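Local coordinates for anopheles Plasmodium-responsive Leucine-rich repeat protein 1B (Anopheles gambiae, PDB 4XGO) that supplies the leucine-rich repeat domain of a mosquito protein that probably acts with LRIM1 in the response to Plasmodium, at residues V25-E36 with T48-I59. Numbering follows the deposited sequence.
Sequences VEVLNLNGLQIE and TIQKLYMRFNVI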
ATOM      1  N   VAL A  25      31.811   5.370  -2.670  1.00 28.78           N
ATOM      2  CA  VAL A  25      31.162   4.129  -3.087  1.00 28.08           C
ATOM      3  C   VAL A  25      31.110   3.168  -1.898  1.00 26.10           C
ATOM      4  O   VAL A  25      31.269   1.960  -2.029  1.00 26.39           O
ATOM      5  CB  VAL A  25      31.839   3.506  -4.322  1.00 29.30           C
ATOM      6  CG1 VAL A  25      30.998   2.357  -4.872  1.00 29.84           C
ATOM      7  CG2 VAL A  25      32.046   4.563  -5.400  1.00 30.65           C
ATOM      8  N   GLU A  26      30.905   3.736  -0.717  1.00 25.00           N
ATOM      9  CA  GLU A  26      30.753   2.960   0.492  1.00 24.37           C
ATOM     10  C   GLU A  26      29.277   2.750   0.765  1.00 21.63           C
ATOM     11  O   GLU A  26      28.909   1.759   1.363  1.00 20.90           O
ATOM     12  CB  GLU A  26      31.393   3.676   1.669  1.00 26.67           C
ATOM     13  CG  GLU A  26      32.895   3.839   1.494  1.00 29.77           C
ATOM     14  CD  GLU A  26      33.596   4.338   2.738  1.00 32.27           C
ATOM     15  OE1 GLU A  26      32.930   4.934   3.604  1.00 35.45           O
ATOM     16  OE2 GLU A  26      34.835   4.138   2.831  1.00 36.52           O
ATOM     17  N   VAL A  27      28.451   3.710   0.357  1.00 19.25           N
ATOM     18  CA  VAL A  27      26.992   3.574   0.450  1.00 17.56           C
ATOM     19  C   VAL A  27      26.493   3.666  -0.966  1.00 17.23           C
ATOM     20  O   VAL A  27      26.830   4.606  -1.674  1.00 17.70           O
ATOM     21  CB  VAL A  27      26.361   4.668   1.328  1.00 17.24           C
ATOM     22  CG1 VAL A  27      24.831   4.558   1.342  1.00 17.01           C
ATOM     23  CG2 VAL A  27      26.921   4.565   2.742  1.00 17.24           C
ATOM     24  N   LEU A  28      25.724   2.674  -1.405  1.00 15.80           N
ATOM     25  CA  LEU A  28      25.200   2.672  -2.752  1.00 15.50           C
ATOM     26  C   LEU A  28      23.691   2.666  -2.685  1.00 14.98           C
ATOM     27  O   LEU A  28      23.088   1.704  -2.211  1.00 14.40           O
ATOM     28  CB  LEU A  28      25.736   1.474  -3.556  1.00 16.00           C
ATOM     29  CG  LEU A  28      25.161   1.324  -4.967  1.00 16.54           C
ATOM     30  CD1 LEU A  28      25.477   2.556  -5.802  1.00 17.41           C
ATOM     31  CD2 LEU A  28      25.654   0.074  -5.671  1.00 17.03           C
ATOM     32  N   ASN A  29      23.086   3.733  -3.176  1.00 14.48           N
ATOM     33  CA  ASN A  29      21.637   3.829  -3.209  1.00 13.94           C
ATOM     34  C   ASN A  29      21.065   3.484  -4.590  1.00 13.97           C
ATOM     35  O   ASN A  29      21.111   4.290  -5.528  1.00 14.08           O
ATOM     36  CB  ASN A  29      21.164   5.203  -2.746  1.00 13.99           C
ATOM     37  CG  ASN A  29      19.652   5.263  -2.604  1.00 13.59           C
ATOM     38  OD1 ASN A  29      18.987   4.228  -2.635  1.00 12.88           O
ATOM     39  ND2 ASN A  29      19.104   6.459  -2.419  1.00 13.68           N
ATOM     40  N   LEU A  30      20.533   2.261  -4.701  1.00 13.58           N
ATOM     41  CA  LEU A  30      19.839   1.808  -5.881  1.00 13.70           C
ATOM     42  C   LEU A  30      18.351   1.707  -5.608  1.00 13.30           C
ATOM     43  O   LEU A  30      17.613   1.022  -6.329  1.00 13.52           O
ATOM     44  CB  LEU A  30      20.379   0.453  -6.319  1.00 14.11           C
ATOM     45  CG  LEU A  30      21.865   0.384  -6.628  1.00 14.64           C
ATOM     46  CD1 LEU A  30      22.251  -1.047  -7.023  1.00 14.82           C
ATOM     47  CD2 LEU A  30      22.248   1.386  -7.702  1.00 15.38           C
ATOM     48  N   ASN A  31      17.878   2.405  -4.580  1.00 12.73           N
ATOM     49  CA  ASN A  31      16.443   2.369  -4.288  1.00 12.44           C
ATOM     50  C   ASN A  31      15.647   2.982  -5.434  1.00 12.87           C
ATOM     51  O   ASN A  31      16.054   4.015  -5.986  1.00 12.82           O
ATOM     52  CB  ASN A  31      16.123   3.209  -3.062  1.00 12.10           C
ATOM     53  CG  ASN A  31      16.665   2.621  -1.777  1.00 11.90           C
ATOM     54  OD1 ASN A  31      17.083   1.460  -1.709  1.00 11.49           O
ATOM     55  ND2 ASN A  31      16.677   3.444  -0.744  1.00 11.94           N
ATOM     56  N   GLY A  32      14.498   2.401  -5.739  1.00 13.03           N
ATOM     57  CA  GLY A  32      13.503   3.044  -6.586  1.00 13.99           C
ATOM     58  C   GLY A  32      13.918   3.205  -8.045  1.00 15.26           C
ATOM     59  O   GLY A  32      13.455   4.128  -8.714  1.00 15.53           O
ATOM     60  N   LEU A  33      14.785   2.308  -8.535  1.00 16.14           N
ATOM     61  CA  LEU A  33      15.288   2.415  -9.926  1.00 17.48           C
ATOM     62  C   LEU A  33      14.654   1.404 -10.890  1.00 19.34           C
ATOM     63  O   LEU A  33      15.146   1.237 -12.008  1.00 19.85           O
ATOM     64  CB  LEU A  33      16.810   2.327  -9.963  1.00 17.14           C
ATOM     65  CG  LEU A  33      17.573   3.381  -9.164  1.00 16.85           C
ATOM     66  CD1 LEU A  33      19.077   3.170  -9.226  1.00 16.85           C
ATOM     67  CD2 LEU A  33      17.212   4.807  -9.615  1.00 17.23           C
ATOM     68  N   GLN A  34      13.531   0.820 -10.490  1.00 20.91           N
ATOM     69  CA  GLN A  34      12.794  -0.200 -11.272  1.00 23.53           C
ATOM     70  C   GLN A  34      13.714  -1.350 -11.694  1.00 22.55           C
ATOM     71  O   GLN A  34      13.625  -1.842 -12.816  1.00 23.05           O
ATOM     72  CB  GLN A  34      12.108   0.406 -12.519  1.00 27.10           C
ATOM     73  CG  GLN A  34      11.168   1.586 -12.268  1.00 30.76           C
ATOM     74  CD  GLN A  34       9.896   1.238 -11.513  1.00 34.48           C
ATOM     75  OE1 GLN A  34       9.365   2.074 -10.755  1.00 40.10           O
ATOM     76  NE2 GLN A  34       9.384   0.014 -11.709  1.00 37.02           N
ATOM     77  N   ILE A  35      14.599  -1.762 -10.795  1.00 21.41           N
ATOM     78  CA  ILE A  35      15.499  -2.880 -11.055  1.00 21.23           C
ATOM     79  C   ILE A  35      14.715  -4.166 -11.009  1.00 22.02           C
ATOM     80  O   ILE A  35      14.004  -4.442 -10.036  1.00 20.28           O
ATOM     81  CB  ILE A  35      16.656  -2.947 -10.047  1.00 20.38           C
ATOM     82  CG1 ILE A  35      17.535  -1.702 -10.208  1.00 20.42           C
ATOM     83  CG2 ILE A  35      17.489  -4.219 -10.231  1.00 20.08           C
ATOM     84  CD1 ILE A  35      18.557  -1.524  -9.117  1.00 19.98           C
ATOM     85  N   GLU A  36      14.820  -4.952 -12.074  1.00 24.03           N
ATOM     86  CA  GLU A  36      14.138  -6.239 -12.128  1.00 27.19           C
ATOM     87  C   GLU A  36      15.150  -7.382 -12.072  1.00 28.21           C
ATOM     88  O   GLU A  36      15.188  -8.104 -11.104  1.00 30.51           O
ATOM     89  CB  GLU A  36      13.237  -6.344 -13.350  1.00 30.20           C
ATOM     90  CG  GLU A  36      12.290  -7.534 -13.288  1.00 33.17           C
ATOM     91  CD  GLU A  36      11.470  -7.713 -14.554  1.00 36.78           C
ATOM     92  OE1 GLU A  36      11.593  -6.892 -15.497  1.00 40.29           O
ATOM     93  OE2 GLU A  36      10.706  -8.699 -14.609  1.00 40.54           O
ATOM     94  N   THR A  48      33.973  -2.004  -2.680  1.00 23.80           N
ATOM     95  CA  THR A  48      34.013  -1.075  -1.559  1.00 23.06           C
ATOM     96  C   THR A  48      32.674  -0.963  -0.796  1.00 21.48           C
ATOM     97  O   THR A  48      32.647  -0.406   0.281  1.00 21.18           O
ATOM     98  CB  THR A  48      34.396   0.340  -2.037  1.00 23.64           C
ATOM     99  OG1 THR A  48      33.529   0.725  -3.111  1.00 23.77           O
ATOM    100  CG2 THR A  48      35.846   0.392  -2.523  1.00 24.99           C
ATOM    101  N   ILE A  49      31.586  -1.500  -1.349  1.00 20.45           N
ATOM    102  CA  ILE A  49      30.233  -1.291  -0.755  1.00 19.40           C
ATOM    103  C   ILE A  49      30.123  -1.880   0.657  1.00 18.90           C
ATOM    104  O   ILE A  49      30.425  -3.068   0.892  1.00 19.21           O
ATOM    105  CB  ILE A  49      29.136  -1.894  -1.649  1.00 19.17           C
ATOM    106  CG1 ILE A  49      29.057  -1.128  -2.967  1.00 19.25           C
ATOM    107  CG2 ILE A  49      27.775  -1.872  -0.933  1.00 18.92           C
ATOM    108  CD1 ILE A  49      28.317  -1.866  -4.061  1.00 19.40           C
ATOM    109  N   GLN A  50      29.713  -1.039   1.600  1.00 18.71           N
ATOM    110  CA  GLN A  50      29.396  -1.480   2.944  1.00 18.69           C
ATOM    111  C   GLN A  50      27.893  -1.427   3.205  1.00 17.23           C
ATOM    112  O   GLN A  50      27.387  -2.228   3.964  1.00 16.94           O
ATOM    113  CB  GLN A  50      30.105  -0.616   3.957  1.00 20.58           C
ATOM    114  CG  GLN A  50      31.617  -0.801   3.918  1.00 22.66           C
ATOM    115  CD  GLN A  50      32.320   0.124   4.871  1.00 25.18           C
ATOM    116  OE1 GLN A  50      31.732   0.592   5.843  1.00 27.87           O
ATOM    117  NE2 GLN A  50      33.585   0.411   4.590  1.00 27.17           N
ATOM    118  N   LYS A  51      27.200  -0.455   2.614  1.00 16.55           N
ATOM    119  CA  LYS A  51      25.732  -0.352   2.751  1.00 15.77           C
ATOM    120  C   LYS A  51      25.087  -0.333   1.382  1.00 15.13           C
ATOM    121  O   LYS A  51      25.379   0.534   0.549  1.00 15.30           O
ATOM    122  CB  LYS A  51      25.334   0.896   3.533  1.00 16.45           C
ATOM    123  CG  LYS A  51      25.968   0.985   4.900  1.00 17.35           C
ATOM    124  CD  LYS A  51      25.320   2.108   5.693  1.00 18.81           C
ATOM    125  CE  LYS A  51      26.001   2.262   7.037  1.00 20.25           C
ATOM    126  NZ  LYS A  51      25.446   3.425   7.780  1.00 21.34           N
ATOM    127  N   LEU A  52      24.204  -1.300   1.140  1.00 13.80           N
ATOM    128  CA  LEU A  52      23.593  -1.470  -0.167  1.00 13.64           C
ATOM    129  C   LEU A  52      22.091  -1.346  -0.048  1.00 13.26           C
ATOM    130  O   LEU A  52      21.455  -2.153   0.630  1.00 12.21           O
ATOM    131  CB  LEU A  52      23.949  -2.835  -0.742  1.00 13.92           C
ATOM    132  CG  LEU A  52      23.385  -3.221  -2.101  1.00 14.34           C
ATOM    133  CD1 LEU A  52      23.738  -2.179  -3.144  1.00 14.70           C
ATOM    134  CD2 LEU A  52      23.908  -4.620  -2.474  1.00 14.63           C
ATOM    135  N   TYR A  53      21.544  -0.314  -0.682  1.00 12.95           N
ATOM    136  CA  TYR A  53      20.112  -0.049  -0.630  1.00 12.71           C
ATOM    137  C   TYR A  53      19.479  -0.374  -1.970  1.00 12.96           C
ATOM    138  O   TYR A  53      19.835   0.238  -2.987  1.00 12.90           O
ATOM    139  CB  TYR A  53      19.842   1.410  -0.272  1.00 12.68           C
ATOM    140  CG  TYR A  53      20.555   1.965   0.934  1.00 12.85           C
ATOM    141  CD1 TYR A  53      20.862   1.171   2.025  1.00 13.03           C
ATOM    142  CD2 TYR A  53      20.873   3.331   0.998  1.00 13.44           C
ATOM    143  CE1 TYR A  53      21.467   1.690   3.148  1.00 13.46           C
ATOM    144  CE2 TYR A  53      21.472   3.875   2.125  1.00 13.66           C
ATOM    145  CZ  TYR A  53      21.779   3.062   3.187  1.00 14.04           C
ATOM    146  OH  TYR A  53      22.370   3.591   4.317  1.00 15.20           O
ATOM    147  N   MET A  54      18.577  -1.368  -1.984  1.00 12.88           N
ATOM    148  CA  MET A  54      17.841  -1.753  -3.203  1.00 13.52           C
ATOM    149  C   MET A  54      16.329  -1.862  -2.943  1.00 13.40           C
ATOM    150  O   MET A  54      15.615  -2.688  -3.536  1.00 13.37           O
ATOM    151  CB  MET A  54      18.416  -3.060  -3.794  1.00 14.62           C
ATOM    152  CG  MET A  54      19.875  -2.934  -4.160  1.00 15.62           C
ATOM    153  SD  MET A  54      20.507  -4.425  -4.978  1.00 18.25           S
ATOM    154  CE  MET A  54      20.942  -5.403  -3.575  1.00 18.30           C
ATOM    155  N   ARG A  55      15.848  -0.969  -2.086  1.00 13.16           N
ATOM    156  CA  ARG A  55      14.434  -0.914  -1.708  1.00 13.21           C
ATOM    157  C   ARG A  55      13.592  -0.346  -2.870  1.00 12.91           C
ATOM    158  O   ARG A  55      14.101   0.399  -3.703  1.00 12.23           O
ATOM    159  CB  ARG A  55      14.239   0.040  -0.516  1.00 14.04           C
ATOM    160  CG  ARG A  55      15.135  -0.146   0.707  1.00 14.95           C
ATOM    161  CD  ARG A  55      14.908   1.003   1.708  1.00 16.48           C
ATOM    162  NE  ARG A  55      13.711   0.727   2.503  1.00 18.13           N
ATOM    163  CZ  ARG A  55      12.869   1.616   3.022  1.00 20.48           C
ATOM    164  NH1 ARG A  55      13.016   2.919   2.862  1.00 21.39           N
ATOM    165  NH2 ARG A  55      11.826   1.179   3.708  1.00 21.96           N
ATOM    166  N   PHE A  56      12.316  -0.734  -2.916  1.00 12.62           N
ATOM    167  CA  PHE A  56      11.341  -0.191  -3.858  1.00 13.12           C
ATOM    168  C   PHE A  56      11.743  -0.430  -5.309  1.00 13.72           C
ATOM    169  O   PHE A  56      11.683   0.476  -6.146  1.00 14.01           O
ATOM    170  CB  PHE A  56      11.102   1.308  -3.616  1.00 13.32           C
ATOM    171  CG  PHE A  56      10.704   1.640  -2.206  1.00 13.06           C
ATOM    172  CD1 PHE A  56       9.411   1.460  -1.789  1.00 13.44           C
ATOM    173  CD2 PHE A  56      11.620   2.195  -1.328  1.00 13.12           C
ATOM    174  CE1 PHE A  56       9.030   1.809  -0.500  1.00 13.01           C
ATOM    175  CE2 PHE A  56      11.254   2.531  -0.037  1.00 12.98           C
ATOM    176  CZ  PHE A  56       9.966   2.329   0.377  1.00 12.65           C
ATOM    177  N   ASN A  57      12.154  -1.655  -5.596  1.00 13.93           N
ATOM    178  CA  ASN A  57      12.414  -2.064  -6.963  1.00 14.64           C
ATOM    179  C   ASN A  57      11.423  -3.162  -7.321  1.00 15.56           C
ATOM    180  O   ASN A  57      10.372  -3.296  -6.683  1.00 15.60           O
ATOM    181  CB  ASN A  57      13.881  -2.498  -7.092  1.00 14.15           C
ATOM    182  CG  ASN A  57      14.838  -1.319  -7.148  1.00 13.93           C
ATOM    183  OD1 ASN A  57      14.810  -0.515  -8.097  1.00 14.13           O
ATOM    184  ND2 ASN A  57      15.692  -1.213  -6.151  1.00 13.38           N
ATOM    185  N   VAL A  58      11.728  -3.959  -8.339  1.00 16.82           N
ATOM    186  CA  VAL A  58      10.830  -5.051  -8.714  1.00 18.15           C
ATOM    187  C   VAL A  58      11.627  -6.346  -8.846  1.00 18.34           C
ATOM    188  O   VAL A  58      11.408  -7.139  -9.762  1.00 19.51           O
ATOM    189  CB  VAL A  58      10.021  -4.721  -9.997  1.00 19.55           C
ATOM    190  CG1 VAL A  58       8.925  -3.709  -9.673  1.00 20.08           C
ATOM    191  CG2 VAL A  58      10.915  -4.198 -11.097  1.00 20.15           C
ATOM    192  N   ILE A  59      12.523  -6.565  -7.893  1.00 17.73           N
ATOM    193  CA  ILE A  59      13.450  -7.676  -7.940  1.00 17.75           C
ATOM    194  C   ILE A  59      12.694  -8.963  -7.605  1.00 18.21           C
ATOM    195  O   ILE A  59      12.031  -9.057  -6.573  1.00 17.09           O
ATOM    196  CB  ILE A  59      14.634  -7.476  -6.974  1.00 17.03           C
ATOM    197  CG1 ILE A  59      15.471  -6.249  -7.375  1.00 16.81           C
ATOM    198  CG2 ILE A  59      15.506  -8.725  -6.933  1.00 17.34           C
ATOM    199  CD1 ILE A  59      16.313  -5.687  -6.243  1.00 16.17           C
TER
HETATM  200  O   HOH W   1      11.323   1.157  -8.635  1.00 20.74           O
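Strands 27-29 and 51-53 run parallel, their axes 4.9 Å apart and 3° from alignment, with Val27 beside Lys51, Leu28 beside Leu52 and Asn29 beside Tyr53. Leu28 is gripped through both backbone polar atoms, its N giving to Lys51 O and its O accepting from Tyr53 N, while Glu26 O takes both Gln50 N and Lys51 N. On the face that carries Val27 and Tyr53, Val27 CG1 sits 3.5 Å from Tyr53 CE2; CG1 lies anti to the backbone N (chi1 177°), the branch turned to the ring. The opposite face is apolar: the Leu28 and Leu52 side chains run alongside each other in the same direction, and Leu28 CD2 also meets Ile49 CD1 at 3.7 Å. Beyond the strands, the side-chain amides of Asn31 and Asn57 join the backbone bonds. Asn31 OD1 accepts from Arg55 N (2.8 Å), the donor standing above its carbonyl plane, and Gly32 N returns a bond to Arg55 O. Asn57 turns its side chain back into the preceding coil, where Leu33 N (2.9 Å) and Ile35 N approach OD1 with one on each side of the amide plane. Its ND2 gives an almost straight bond to Leu30 O (173°) and another to Met54 O. The buried amide is thereby fixed in rotation and satisfies backbone groups on both coils, as in the asparagine positions of leucine-rich repeats. Asn81 repeats part of this pattern one coil on, its ND2 reaching Met54 O. Strand 75-77 continues the stacking beyond 51-53, whereas helix 12-23 packs on Val27 at the N-terminal end of the solenoid. There the second subunit adjoins: its Gly32 O accepts from Arg55 NH1, and one of its strands pairs in parallel with Ile35.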